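Local atomic coordinates of monovalent Na+/H+ antiporter subunit A (Dietzia sp. DQ12-45-1b, PDB entry 7D3U), a protein that probably serves as the large antiporter subunit of the Mrp complex, a membrane assembly that exchanges sodium ions for protons. Residues I604-L609 with A637-T642; L379-K384 with F496-G501; L67-L72 with L118-D123; Q722-I727 with R812-P817; A282-D287 with F529-L534. One frame throughout, in Å; residues are numbered along the deposited sequence.

Contact 1 (I604-L609 with A637-T642); sequences IVVVLL and ALWFFT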
# COMPACT_ATOMS: atom_id res chain seq x y z
N ILE B 604 4.84 -42.21 -1.36
CA ILE B 604 3.76 -42.47 -0.41
C ILE B 604 3.32 -41.17 0.26
O ILE B 604 2.12 -40.90 0.39
CB ILE B 604 4.18 -43.55 0.60
CG1 ILE B 604 5.40 -43.13 1.42
CG2 ILE B 604 4.46 -44.86 -0.11
CD1 ILE B 604 5.08 -42.59 2.80
N VAL B 605 4.27 -40.33 0.67
CA VAL B 605 3.89 -39.07 1.28
C VAL B 605 3.37 -38.10 0.23
O VAL B 605 2.48 -37.29 0.51
CB VAL B 605 5.06 -38.47 2.09
CG1 VAL B 605 6.31 -38.40 1.26
CG2 VAL B 605 4.69 -37.10 2.63
N VAL B 606 3.87 -38.20 -1.01
CA VAL B 606 3.30 -37.39 -2.08
C VAL B 606 1.84 -37.76 -2.31
O VAL B 606 0.98 -36.89 -2.48
CB VAL B 606 4.13 -37.55 -3.37
CG1 VAL B 606 3.29 -37.23 -4.59
CG2 VAL B 606 5.33 -36.64 -3.32
N VAL B 607 1.53 -39.06 -2.30
CA VAL B 607 0.15 -39.51 -2.50
C VAL B 607 -0.73 -39.07 -1.34
O VAL B 607 -1.86 -38.62 -1.54
CB VAL B 607 0.11 -41.03 -2.70
CG1 VAL B 607 -1.24 -41.59 -2.31
CG2 VAL B 607 0.44 -41.38 -4.14
N LEU B 608 -0.23 -39.19 -0.11
CA LEU B 608 -1.01 -38.75 1.04
C LEU B 608 -1.27 -37.25 1.00
O LEU B 608 -2.37 -36.80 1.32
CB LEU B 608 -0.31 -39.15 2.34
CG LEU B 608 -0.47 -40.62 2.69
CD1 LEU B 608 0.29 -40.95 3.94
CD2 LEU B 608 -1.94 -40.97 2.85
N LEU B 609 -0.28 -36.47 0.57
CA LEU B 609 -0.47 -35.03 0.48
C LEU B 609 -1.46 -34.67 -0.62
O LEU B 609 -2.30 -33.78 -0.44
CB LEU B 609 0.87 -34.33 0.25
CG LEU B 609 0.86 -32.81 0.39
CD1 LEU B 609 0.38 -32.42 1.77
CD2 LEU B 609 2.23 -32.25 0.11
N ALA B 637 4.52 -32.49 7.84
CA ALA B 637 5.50 -32.86 8.85
C ALA B 637 6.25 -34.12 8.45
O ALA B 637 7.48 -34.20 8.60
CB ALA B 637 4.81 -33.06 10.20
N LEU B 638 5.54 -35.12 7.93
CA LEU B 638 6.19 -36.31 7.40
C LEU B 638 7.11 -35.96 6.23
O LEU B 638 8.17 -36.57 6.08
CB LEU B 638 5.15 -37.33 6.97
CG LEU B 638 5.63 -38.60 6.28
CD1 LEU B 638 6.62 -39.34 7.14
CD2 LEU B 638 4.45 -39.49 5.93
N TRP B 639 6.72 -34.98 5.42
CA TRP B 639 7.57 -34.51 4.33
C TRP B 639 8.87 -33.92 4.87
O TRP B 639 9.96 -34.30 4.44
CB TRP B 639 6.81 -33.47 3.51
CG TRP B 639 6.66 -33.79 2.06
CD1 TRP B 639 5.53 -33.65 1.31
CD2 TRP B 639 7.67 -34.27 1.16
NE1 TRP B 639 5.77 -34.03 0.02
CE2 TRP B 639 7.08 -34.42 -0.10
CE3 TRP B 639 9.02 -34.60 1.31
CZ2 TRP B 639 7.78 -34.87 -1.21
CZ3 TRP B 639 9.72 -35.06 0.22
CH2 TRP B 639 9.10 -35.18 -1.03
N PHE B 640 8.75 -32.98 5.81
CA PHE B 640 9.94 -32.35 6.39
C PHE B 640 10.83 -33.36 7.09
O PHE B 640 12.05 -33.20 7.11
CB PHE B 640 9.53 -31.25 7.37
CG PHE B 640 8.91 -30.06 6.71
CD1 PHE B 640 9.37 -29.61 5.49
CD2 PHE B 640 7.87 -29.38 7.32
CE1 PHE B 640 8.80 -28.51 4.89
CE2 PHE B 640 7.31 -28.28 6.73
CZ PHE B 640 7.77 -27.84 5.51
N PHE B 641 10.24 -34.41 7.67
CA PHE B 641 11.05 -35.41 8.34
C PHE B 641 11.70 -36.37 7.36
O PHE B 641 12.78 -36.90 7.63
CB PHE B 641 10.20 -36.19 9.35
CG PHE B 641 10.93 -37.32 10.01
CD1 PHE B 641 12.08 -37.08 10.74
CD2 PHE B 641 10.48 -38.61 9.89
CE1 PHE B 641 12.76 -38.11 11.34
CE2 PHE B 641 11.15 -39.65 10.50
CZ PHE B 641 12.29 -39.40 11.22
N THR B 642 11.07 -36.61 6.20
CA THR B 642 11.68 -37.45 5.18
C THR B 642 12.89 -36.76 4.57
O THR B 642 13.90 -37.41 4.26
CB THR B 642 10.66 -37.80 4.11
OG1 THR B 642 9.49 -38.34 4.72
CG2 THR B 642 11.23 -38.83 3.15

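Contact 2 (L379-K384 with F496-G501); sequences LGFVSK and FGLWHG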
# COMPACT_ATOMS: atom_id res chain seq x y z
N LEU B 379 -1.74 56.05 -30.88
CA LEU B 379 -0.68 55.05 -30.96
C LEU B 379 -1.17 53.75 -31.57
O LEU B 379 -0.37 53.00 -32.15
CB LEU B 379 -0.10 54.77 -29.57
CG LEU B 379 1.00 53.71 -29.45
CD1 LEU B 379 2.21 54.10 -30.27
CD2 LEU B 379 1.38 53.49 -28.00
N GLY B 380 -2.47 53.46 -31.47
CA GLY B 380 -3.00 52.27 -32.09
C GLY B 380 -2.93 52.30 -33.60
O GLY B 380 -2.81 51.26 -34.24
N PHE B 381 -2.98 53.50 -34.19
CA PHE B 381 -3.00 53.59 -35.65
C PHE B 381 -1.63 53.30 -36.24
O PHE B 381 -1.52 52.54 -37.21
CB PHE B 381 -3.46 54.98 -36.08
CG PHE B 381 -3.12 55.31 -37.51
CD1 PHE B 381 -3.77 54.67 -38.55
CD2 PHE B 381 -2.13 56.23 -37.80
CE1 PHE B 381 -3.45 54.97 -39.86
CE2 PHE B 381 -1.81 56.53 -39.11
CZ PHE B 381 -2.47 55.90 -40.14
N VAL B 382 -0.58 53.92 -35.70
CA VAL B 382 0.76 53.66 -36.22
C VAL B 382 1.13 52.20 -36.00
O VAL B 382 1.73 51.57 -36.88
CB VAL B 382 1.78 54.62 -35.58
CG1 VAL B 382 1.72 54.55 -34.06
CG2 VAL B 382 3.17 54.32 -36.07
N SER B 383 0.73 51.64 -34.87
CA SER B 383 1.01 50.23 -34.61
C SER B 383 0.23 49.32 -35.55
O SER B 383 0.77 48.32 -36.03
CB SER B 383 0.68 49.90 -33.15
OG SER B 383 0.90 48.53 -32.90
N LYS B 384 -1.03 49.65 -35.84
CA LYS B 384 -1.82 48.81 -36.73
C LYS B 384 -1.31 48.90 -38.16
O LYS B 384 -1.26 47.88 -38.87
CB LYS B 384 -3.29 49.21 -36.66
CG LYS B 384 -4.06 48.55 -35.52
CD LYS B 384 -4.98 47.46 -36.03
CE LYS B 384 -5.96 47.03 -34.96
NZ LYS B 384 -5.27 46.48 -33.76
N PHE B 496 8.09 55.45 -36.13
CA PHE B 496 6.66 55.57 -35.85
C PHE B 496 6.32 57.05 -35.94
O PHE B 496 6.42 57.78 -34.95
CB PHE B 496 6.32 55.00 -34.47
CG PHE B 496 7.00 53.69 -34.17
CD1 PHE B 496 6.95 52.64 -35.07
CD2 PHE B 496 7.69 53.52 -32.99
CE1 PHE B 496 7.57 51.45 -34.79
CE2 PHE B 496 8.31 52.32 -32.70
CZ PHE B 496 8.25 51.29 -33.60
N GLY B 497 5.90 57.50 -37.12
CA GLY B 497 5.73 58.92 -37.33
C GLY B 497 4.46 59.35 -38.04
O GLY B 497 4.27 60.55 -38.27
N LEU B 498 3.59 58.41 -38.39
CA LEU B 498 2.34 58.71 -39.09
C LEU B 498 2.59 59.42 -40.41
O LEU B 498 1.79 60.26 -40.83
CB LEU B 498 1.40 59.54 -38.22
CG LEU B 498 0.64 58.89 -37.06
CD1 LEU B 498 1.56 58.56 -35.91
CD2 LEU B 498 -0.47 59.82 -36.61
N TRP B 499 3.70 59.10 -41.07
CA TRP B 499 4.06 59.78 -42.31
C TRP B 499 2.97 59.59 -43.36
O TRP B 499 2.36 58.52 -43.47
CB TRP B 499 5.39 59.26 -42.84
CG TRP B 499 5.32 57.88 -43.42
CD1 TRP B 499 5.05 57.55 -44.72
CD2 TRP B 499 5.53 56.64 -42.73
NE1 TRP B 499 5.07 56.19 -44.88
CE2 TRP B 499 5.36 55.60 -43.67
CE3 TRP B 499 5.84 56.31 -41.41
CZ2 TRP B 499 5.49 54.26 -43.33
CZ3 TRP B 499 5.97 54.97 -41.07
CH2 TRP B 499 5.80 53.97 -42.03
N HIS B 500 2.71 60.64 -44.13
CA HIS B 500 1.69 60.59 -45.18
C HIS B 500 2.28 60.15 -46.51
O HIS B 500 2.10 60.79 -47.54
CB HIS B 500 1.00 61.94 -45.30
CG HIS B 500 -0.40 61.85 -45.83
ND1 HIS B 500 -1.15 62.97 -46.14
CD2 HIS B 500 -1.18 60.78 -46.09
CE1 HIS B 500 -2.34 62.59 -46.57
NE2 HIS B 500 -2.38 61.26 -46.55
N GLY B 501 3.01 59.03 -46.48
CA GLY B 501 3.51 58.42 -47.69
C GLY B 501 2.62 57.27 -48.10
O GLY B 501 2.54 56.26 -47.40

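Contact 3 (L67-L72 with L118-D123); sequences LSLDPL and LVLADD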
# COMPACT_ATOMS: atom_id res chain seq x y z
N LEU B 67 19.31 35.60 -14.57
CA LEU B 67 18.45 36.64 -15.11
C LEU B 67 19.22 37.45 -16.14
O LEU B 67 20.38 37.81 -15.93
CB LEU B 67 17.94 37.56 -14.00
CG LEU B 67 17.52 36.90 -12.69
CD1 LEU B 67 17.00 37.95 -11.74
CD2 LEU B 67 16.47 35.83 -12.92
N SER B 68 18.56 37.74 -17.26
CA SER B 68 19.13 38.57 -18.31
C SER B 68 18.15 39.67 -18.66
O SER B 68 16.94 39.50 -18.56
CB SER B 68 19.46 37.75 -19.57
OG SER B 68 19.48 38.57 -20.72
N LEU B 69 18.69 40.81 -19.09
CA LEU B 69 17.91 42.00 -19.37
C LEU B 69 18.17 42.49 -20.79
O LEU B 69 18.43 43.67 -21.03
CB LEU B 69 18.21 43.09 -18.34
CG LEU B 69 17.54 44.46 -18.48
CD1 LEU B 69 16.04 44.32 -18.36
CD2 LEU B 69 18.06 45.43 -17.44
N ASP B 70 18.12 41.57 -21.75
CA ASP B 70 18.22 41.95 -23.15
C ASP B 70 17.11 42.94 -23.48
O ASP B 70 16.07 42.97 -22.82
CB ASP B 70 18.14 40.72 -24.05
CG ASP B 70 16.91 39.88 -23.78
OD1 ASP B 70 16.33 40.00 -22.68
OD2 ASP B 70 16.53 39.09 -24.67
N PRO B 71 17.30 43.78 -24.51
CA PRO B 71 16.36 44.89 -24.74
C PRO B 71 14.91 44.48 -24.85
O PRO B 71 14.02 45.27 -24.49
CB PRO B 71 16.88 45.51 -26.04
CG PRO B 71 18.33 45.20 -26.04
CD PRO B 71 18.45 43.84 -25.43
N LEU B 72 14.62 43.27 -25.34
CA LEU B 72 13.24 42.78 -25.32
C LEU B 72 12.73 42.73 -23.89
O LEU B 72 11.62 43.20 -23.59
CB LEU B 72 13.16 41.40 -25.97
CG LEU B 72 11.88 40.63 -25.70
CD1 LEU B 72 10.71 41.31 -26.38
CD2 LEU B 72 12.01 39.20 -26.19
N LEU B 118 9.59 36.18 -15.20
CA LEU B 118 9.41 35.53 -16.49
C LEU B 118 10.13 36.29 -17.60
O LEU B 118 10.82 35.68 -18.43
CB LEU B 118 7.93 35.39 -16.81
CG LEU B 118 7.56 34.89 -18.21
CD1 LEU B 118 8.27 33.59 -18.52
CD2 LEU B 118 6.07 34.71 -18.30
N VAL B 119 9.99 37.62 -17.64
CA VAL B 119 10.64 38.38 -18.70
C VAL B 119 12.13 38.50 -18.44
O VAL B 119 12.93 38.61 -19.38
CB VAL B 119 9.98 39.76 -18.86
CG1 VAL B 119 8.57 39.60 -19.41
CG2 VAL B 119 9.94 40.48 -17.54
N LEU B 120 12.55 38.49 -17.18
CA LEU B 120 13.96 38.49 -16.81
C LEU B 120 14.48 37.07 -16.60
O LEU B 120 15.04 36.75 -15.56
CB LEU B 120 14.18 39.32 -15.55
CG LEU B 120 13.98 40.83 -15.70
CD1 LEU B 120 14.37 41.52 -14.41
CD2 LEU B 120 14.82 41.33 -16.85
N ALA B 121 14.31 36.20 -17.59
CA ALA B 121 14.69 34.80 -17.46
C ALA B 121 15.64 34.43 -18.59
O ALA B 121 15.25 34.41 -19.76
CB ALA B 121 13.46 33.90 -17.48
N ASP B 122 16.90 34.15 -18.23
CA ASP B 122 17.86 33.63 -19.18
C ASP B 122 18.02 32.12 -19.09
O ASP B 122 18.58 31.51 -20.01
CB ASP B 122 19.23 34.28 -18.98
CG ASP B 122 20.08 34.25 -20.22
OD1 ASP B 122 19.52 34.07 -21.32
OD2 ASP B 122 21.32 34.41 -20.11
N ASP B 123 17.55 31.51 -18.01
CA ASP B 123 17.48 30.07 -17.90
C ASP B 123 16.08 29.61 -18.26
O ASP B 123 15.09 30.24 -17.88
CB ASP B 123 17.84 29.61 -16.49
CG ASP B 123 17.87 28.11 -16.35
OD1 ASP B 123 17.64 27.42 -17.36
OD2 ASP B 123 18.14 27.62 -15.23

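Contact 4 (Q722-I727 with R812-P817); sequences QDTGGI and RGHNAP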
# COMPACT_ATOMS: atom_id res chain seq x y z
N GLN B 722 32.22 -25.67 16.32
CA GLN B 722 33.42 -24.90 16.63
C GLN B 722 33.10 -23.45 16.94
O GLN B 722 33.76 -22.84 17.79
CB GLN B 722 34.41 -24.99 15.47
CG GLN B 722 35.65 -24.12 15.63
CD GLN B 722 36.44 -24.46 16.88
OE1 GLN B 722 36.92 -23.57 17.59
NE2 GLN B 722 36.60 -25.75 17.15
N ASP B 723 32.09 -22.87 16.29
CA ASP B 723 31.77 -21.47 16.51
C ASP B 723 30.86 -21.28 17.71
O ASP B 723 31.05 -20.33 18.49
CB ASP B 723 31.13 -20.87 15.26
CG ASP B 723 32.13 -20.58 14.17
OD1 ASP B 723 33.33 -20.79 14.40
OD2 ASP B 723 31.70 -20.15 13.08
N THR B 724 29.87 -22.15 17.89
CA THR B 724 28.85 -21.96 18.91
C THR B 724 28.81 -23.05 19.97
O THR B 724 28.11 -22.89 20.97
CB THR B 724 27.46 -21.86 18.26
OG1 THR B 724 27.14 -23.11 17.64
CG2 THR B 724 27.45 -20.76 17.21
N GLY B 725 29.53 -24.16 19.79
CA GLY B 725 29.53 -25.23 20.75
C GLY B 725 28.35 -26.18 20.67
O GLY B 725 28.35 -27.19 21.39
N GLY B 726 27.36 -25.90 19.84
CA GLY B 726 26.20 -26.75 19.68
C GLY B 726 26.24 -27.47 18.34
O GLY B 726 26.75 -26.93 17.36
N ILE B 727 25.70 -28.69 18.32
CA ILE B 727 25.72 -29.49 17.10
C ILE B 727 24.43 -29.39 16.30
O ILE B 727 24.41 -29.78 15.12
CB ILE B 727 26.02 -30.96 17.42
CG1 ILE B 727 24.88 -31.57 18.24
CG2 ILE B 727 27.33 -31.09 18.17
CD1 ILE B 727 25.09 -33.03 18.58
N ARG B 812 17.61 -28.75 25.78
CA ARG B 812 18.32 -29.60 24.84
C ARG B 812 18.35 -29.04 23.43
O ARG B 812 18.89 -29.69 22.53
CB ARG B 812 17.70 -31.00 24.82
CG ARG B 812 16.49 -31.12 23.92
CD ARG B 812 15.72 -32.39 24.19
NE ARG B 812 16.41 -33.57 23.67
CZ ARG B 812 15.95 -34.32 22.67
NH1 ARG B 812 14.81 -34.01 22.08
NH2 ARG B 812 16.65 -35.37 22.26
N GLY B 813 17.80 -27.85 23.21
CA GLY B 813 17.64 -27.33 21.87
C GLY B 813 18.94 -27.08 21.13
O GLY B 813 18.92 -26.94 19.90
N HIS B 814 20.06 -27.02 21.84
CA HIS B 814 21.33 -26.71 21.20
C HIS B 814 22.03 -27.94 20.64
O HIS B 814 22.91 -27.79 19.79
CB HIS B 814 22.26 -26.00 22.18
CG HIS B 814 22.97 -24.82 21.60
ND1 HIS B 814 22.30 -23.75 21.03
CD2 HIS B 814 24.29 -24.53 21.50
CE1 HIS B 814 23.18 -22.86 20.61
NE2 HIS B 814 24.39 -23.31 20.88
N ASN B 815 21.67 -29.13 21.10
CA ASN B 815 22.28 -30.37 20.63
C ASN B 815 21.24 -31.42 20.28
O ASN B 815 21.56 -32.61 20.20
CB ASN B 815 23.26 -30.92 21.67
CG ASN B 815 24.29 -29.90 22.10
OD1 ASN B 815 23.96 -28.90 22.73
ND2 ASN B 815 25.55 -30.16 21.77
N ALA B 816 19.99 -31.01 20.07
CA ALA B 816 18.89 -31.93 19.83
C ALA B 816 17.74 -31.15 19.21
O ALA B 816 17.68 -29.93 19.35
CB ALA B 816 18.45 -32.62 21.13
N PRO B 817 16.83 -31.83 18.52
CA PRO B 817 15.75 -31.11 17.82
C PRO B 817 14.85 -30.35 18.78
O PRO B 817 14.37 -30.89 19.78
CB PRO B 817 15.00 -32.22 17.09
CG PRO B 817 15.40 -33.48 17.77
CD PRO B 817 16.81 -33.26 18.19

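Contact 5 (A282-D287 with F529-L534); sequences AMQRDD and FLDREL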
# COMPACT_ATOMS: atom_id res chain seq x y z
N ALA B 282 -16.75 39.81 -30.14
CA ALA B 282 -16.82 41.05 -29.38
C ALA B 282 -17.86 41.99 -29.97
O ALA B 282 -18.54 42.72 -29.24
CB ALA B 282 -15.45 41.72 -29.34
N MET B 283 -18.00 41.98 -31.30
CA MET B 283 -19.05 42.75 -31.94
C MET B 283 -20.43 42.25 -31.52
O MET B 283 -21.38 43.04 -31.41
CB MET B 283 -18.89 42.67 -33.46
CG MET B 283 -19.56 43.77 -34.23
SD MET B 283 -19.40 43.48 -36.00
CE MET B 283 -20.30 41.94 -36.16
N GLN B 284 -20.56 40.95 -31.28
CA GLN B 284 -21.87 40.39 -30.95
C GLN B 284 -22.22 40.52 -29.48
O GLN B 284 -23.41 40.59 -29.13
CB GLN B 284 -21.94 38.92 -31.35
CG GLN B 284 -22.00 38.67 -32.84
CD GLN B 284 -22.09 37.19 -33.17
OE1 GLN B 284 -22.34 36.36 -32.29
NE2 GLN B 284 -21.90 36.85 -34.43
N ARG B 285 -21.23 40.56 -28.59
CA ARG B 285 -21.50 40.49 -27.16
C ARG B 285 -22.08 41.81 -26.66
O ARG B 285 -22.05 42.84 -27.34
CB ARG B 285 -20.23 40.13 -26.40
CG ARG B 285 -20.17 38.68 -25.95
CD ARG B 285 -20.68 37.75 -27.04
NE ARG B 285 -20.52 36.35 -26.70
CZ ARG B 285 -20.81 35.34 -27.52
NH1 ARG B 285 -21.27 35.60 -28.73
NH2 ARG B 285 -20.63 34.09 -27.13
N ASP B 286 -22.62 41.77 -25.44
CA ASP B 286 -23.32 42.91 -24.87
C ASP B 286 -22.65 43.45 -23.61
O ASP B 286 -22.46 44.66 -23.49
CB ASP B 286 -24.77 42.53 -24.56
CG ASP B 286 -25.66 42.60 -25.79
OD1 ASP B 286 -25.20 43.13 -26.82
OD2 ASP B 286 -26.81 42.13 -25.72
N ASP B 287 -22.31 42.58 -22.66
CA ASP B 287 -21.69 43.04 -21.43
C ASP B 287 -20.24 43.44 -21.68
O ASP B 287 -19.45 42.66 -22.22
CB ASP B 287 -21.76 41.95 -20.36
CG ASP B 287 -23.17 41.75 -19.84
OD1 ASP B 287 -24.03 42.62 -20.09
OD2 ASP B 287 -23.42 40.71 -19.19
N PHE B 529 -27.80 38.95 -38.42
CA PHE B 529 -27.54 38.08 -39.56
C PHE B 529 -26.51 37.00 -39.23
O PHE B 529 -26.77 35.81 -39.42
CB PHE B 529 -27.09 38.92 -40.76
CG PHE B 529 -26.26 38.17 -41.76
CD1 PHE B 529 -26.86 37.38 -42.72
CD2 PHE B 529 -24.88 38.29 -41.76
CE1 PHE B 529 -26.10 36.70 -43.65
CE2 PHE B 529 -24.12 37.61 -42.69
CZ PHE B 529 -24.73 36.81 -43.63
N LEU B 530 -25.34 37.39 -38.73
CA LEU B 530 -24.27 36.42 -38.54
C LEU B 530 -24.32 35.72 -37.19
O LEU B 530 -23.41 34.94 -36.88
CB LEU B 530 -22.89 37.08 -38.73
CG LEU B 530 -22.37 38.21 -37.83
CD1 LEU B 530 -21.83 37.64 -36.53
CD2 LEU B 530 -21.32 39.08 -38.50
N ASP B 531 -25.37 35.95 -36.40
CA ASP B 531 -25.48 35.29 -35.10
C ASP B 531 -26.12 33.91 -35.24
O ASP B 531 -25.67 32.94 -34.62
CB ASP B 531 -26.28 36.16 -34.13
CG ASP B 531 -26.91 35.36 -33.01
OD1 ASP B 531 -26.18 34.61 -32.33
OD2 ASP B 531 -28.13 35.48 -32.80
N ARG B 532 -27.18 33.81 -36.05
CA ARG B 532 -27.91 32.55 -36.17
C ARG B 532 -27.09 31.50 -36.91
O ARG B 532 -27.17 30.31 -36.59
CB ARG B 532 -29.25 32.79 -36.86
CG ARG B 532 -30.04 33.95 -36.29
CD ARG B 532 -31.16 34.37 -37.23
NE ARG B 532 -30.64 34.74 -38.54
CZ ARG B 532 -31.41 35.02 -39.60
NH1 ARG B 532 -30.85 35.35 -40.75
NH2 ARG B 532 -32.73 34.97 -39.49
N GLU B 533 -26.30 31.92 -37.90
CA GLU B 533 -25.49 31.01 -38.69
C GLU B 533 -24.08 30.85 -38.14
O GLU B 533 -23.14 30.59 -38.90
CB GLU B 533 -25.43 31.48 -40.15
N LEU B 534 -23.89 31.08 -36.84
CA LEU B 534 -22.49 30.99 -36.36
C LEU B 534 -22.23 29.60 -35.78
O LEU B 534 -21.21 29.02 -36.20
CB LEU B 534 -22.18 32.09 -35.34
CG LEU B 534 -20.73 32.55 -35.36
CD1 LEU B 534 -20.14 32.43 -36.76
CD2 LEU B 534 -20.60 33.97 -34.87

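Contact 1 (I604-L609 with A637-T642)
Apolar packing carries this helix-to-helix contact, and V605 and W639 are its main partners. The first torsion of V605 sets CG1 between N and the carbonyl carbon and CG2 anti to N (chi1 52°), so that the fork opens onto one face of the indole. There V605 CG2 makes a CH-pi contact, 4.0 Å from the centroid of the five-membered ring of W639 and nearly along the ring normal. L609 comes in at the edge instead, its CD2 3.8 Å from W639 CD1 and close to the ring plane. Farther along the benzo side, V606 CG2 approaches W639 CZ2 at 3.7 Å, obliquely. Aliphatic contacts continue on the other flank, where L638 CD2 lies 4.0 Å from V605 CB and I604 CD1 only brushes it. The two segments belong to successive helices, 603-617 and 622-642, which form an antiparallel transmembrane hairpin in the region related to MBH subunit D; the axes of 604-609 and 637-642 approach to 10.1 Å, with 160° between their directions. Subunit C reaches W639 through S6 and subunit F reaches L638 through L46, so neighbouring subunits flank the hairpin. Hydrogen bonding stays within the helix: L638 O accepts from T642 N and also from T642 OG1 at 2.6 Å. The hydroxyl comes from above the carbonyl plane, and the bond ties this buried polar atom to its own helix.

Contact 2 (L379-K384 with F496-G501)
The helical segment 379-384 faces an irregular run of chain, 496-501, with the CA atoms of V382 and L498 nearest each other at 6.0 Å and L498 itself in a left-handed backbone conformation. V382 points toward the loop and is shared by two of its residues. Its chi1 of 55° puts CG1 between N and the carbonyl carbon and leaves CG2 anti to N. That CG2 reaches the stem of F496, 3.6 Å from F496 CB, approaching the phenyl ring obliquely. V382 CB meets L498 CD1 at 4.0 Å. The branched end of L498 is thus wedged between two neighbours on the helix: CD1 goes to V382, whereas CG sits in the plane of the F381 ring at its edge, 3.9 Å from F381 CD2. F381 gains that position by holding CG anti to its backbone N, and its side chain crosses L498 obliquely. The loop's F496 also meets W386 edge-to-face and packs on V316 and E477, which pins it into the surrounding bundle. K384 is buried, its NZ hydrogen-bonded to Q299 OE1. The side-chain contacts across the two segments are apolar. The short gap between helices 362-373 and 379-391 is consistent with the discontinuous transmembrane helix of complex I-like antiporter subunits, and here the loop leading into helix 504-520 packs against its second half.

Contact 3 (L67-L72 with L118-D123)
L120 lays its isobutyl end alongside L69, the two side chains running the same way with CD2 of L120 3.6 Å from CD1 of L69. CG of L120 is anti to its carbonyl carbon (chi1 -69°), and CD2 of L120 also comes to 3.3 Å from S68 O. L67 lies against the L120 backbone, its CD2 nearest L120 O, and its CB is 4.4 Å from L120 CB. Weak backbone contacts join the chains reciprocally. L67 CA directs its hydrogen to L120 O at 3.4 Å, and L120 CA directs its own to S68 O at 3.6 Å. Beyond them S68 CB abuts D122 CB at 3.5 Å, a contact of carbon on carbon beside a carboxylate that is occupied elsewhere. D122 OD2 forms a salt bridge with R66 NE and OD1 a hydrogen bond with S184 OG, so both oxygens are gripped and the group is probably kept ionised. D123 OD1 caps V125 N at the start of helix 124-142, while D70, in the N-cap position of helix 71-94, pairs with R252. The end of strand 63-68 thus runs across the end of helix 102-119. Together with strand 52-56 it forms a beta hairpin set over the helix ends, consistent with the hairpin element of complex I-like antiporter subunits.

Contact 4 (Q722-I727 with R812-P817)
The tight part of this loop-to-loop contact is the H814 ring pressed against the bare backbone of G726, whose CA lies 3.4 Å from H814 CD2. With no side chain at G726, the imidazole comes right up to the main chain, approaching obliquely. Its NE2 faces T724 O in the ring plane at 3.7 Å, and the backbones stay close one step on, where I727 N is 3.3 Å from H814 O. G725, with a positive phi of 81°, lets the chain turn between T724 and G726, both of which meet the ring. I727 adds to the packing: it crosses N815 at about a right angle, its CG1 resting on N815 CA at 3.7 Å and on N815 CB at 3.8 Å. N815 itself forms the solvent side. It is an exposed residue, and its ND2 lies 3.8 Å from I727 N. I727 also packs on L54 of subunit C, and N728, next along the chain, bonds to the 812-817 loop through its backbone to H814 and its ND2 to G813 O. The other imidazole nitrogen, H814 ND1, has a weak hydrogen bond with N731 ND2. A carbonyl beside NE2 would be compatible with a proton there; the chemistry is that of a histidine edge set against main chain and weakly held at ND1, between the MbhE-like and MnhB-like regions.

Contact 5 (A282-D287 with F529-L534)
D531 O is gripped once, and weakly, by L534 N at 3.4 Å, a bond that curls the chain just past helix 523-530. This loosely wound turn sits on the C-terminal end of transmembrane helix 261-284 in the antiporter-like helix bundle, making a surface contact between distant parts of the sequence. Q284 is the bridge: CG is anti to its carbonyl carbon (chi1 -72°) and the chain beyond is extended, so the end of Q284 lies near L530 and L534. Its CG lies 3.8 Å from L530 CD1, and its OE1 is 3.9 Å from L534 CD2. That same OE1 lies at the edge of the R285 guanidinium, in its plane. R285 NH1 and D531 OD1 are 6.2 Å apart, so their opposite charges probably attract without touching. M283 is better buried, packed on F414 and A417 of helix 402-423. Its chain bends at the sulfur (chi3 62°), which brings M283 CE to 3.8 Å from L530 CD2.

Contacts 1, 2 and 3 are buried, contact 4 is partly so, and contact 5 lies at the surface. Contacts 2, 3 and 5 belong to the antiporter-like part of the chain; contacts 1 and 4 sit together far away, the centres of contacts 1 and 2 being about 101 Å apart. No two contacts share a helix. Contact 1 pairs parts of two membrane helices through aromatic and aliphatic carbon, and contact 2 sets one helix against a loop by similar means. Contact 3 joins leucine carbon to polar groups bonded elsewhere, contact 4 lies between loops and uses backbone and imidazole, and contact 5 combines a glutamine with leucine and methionine carbon. Contacts 1 and 4 also meet other subunits.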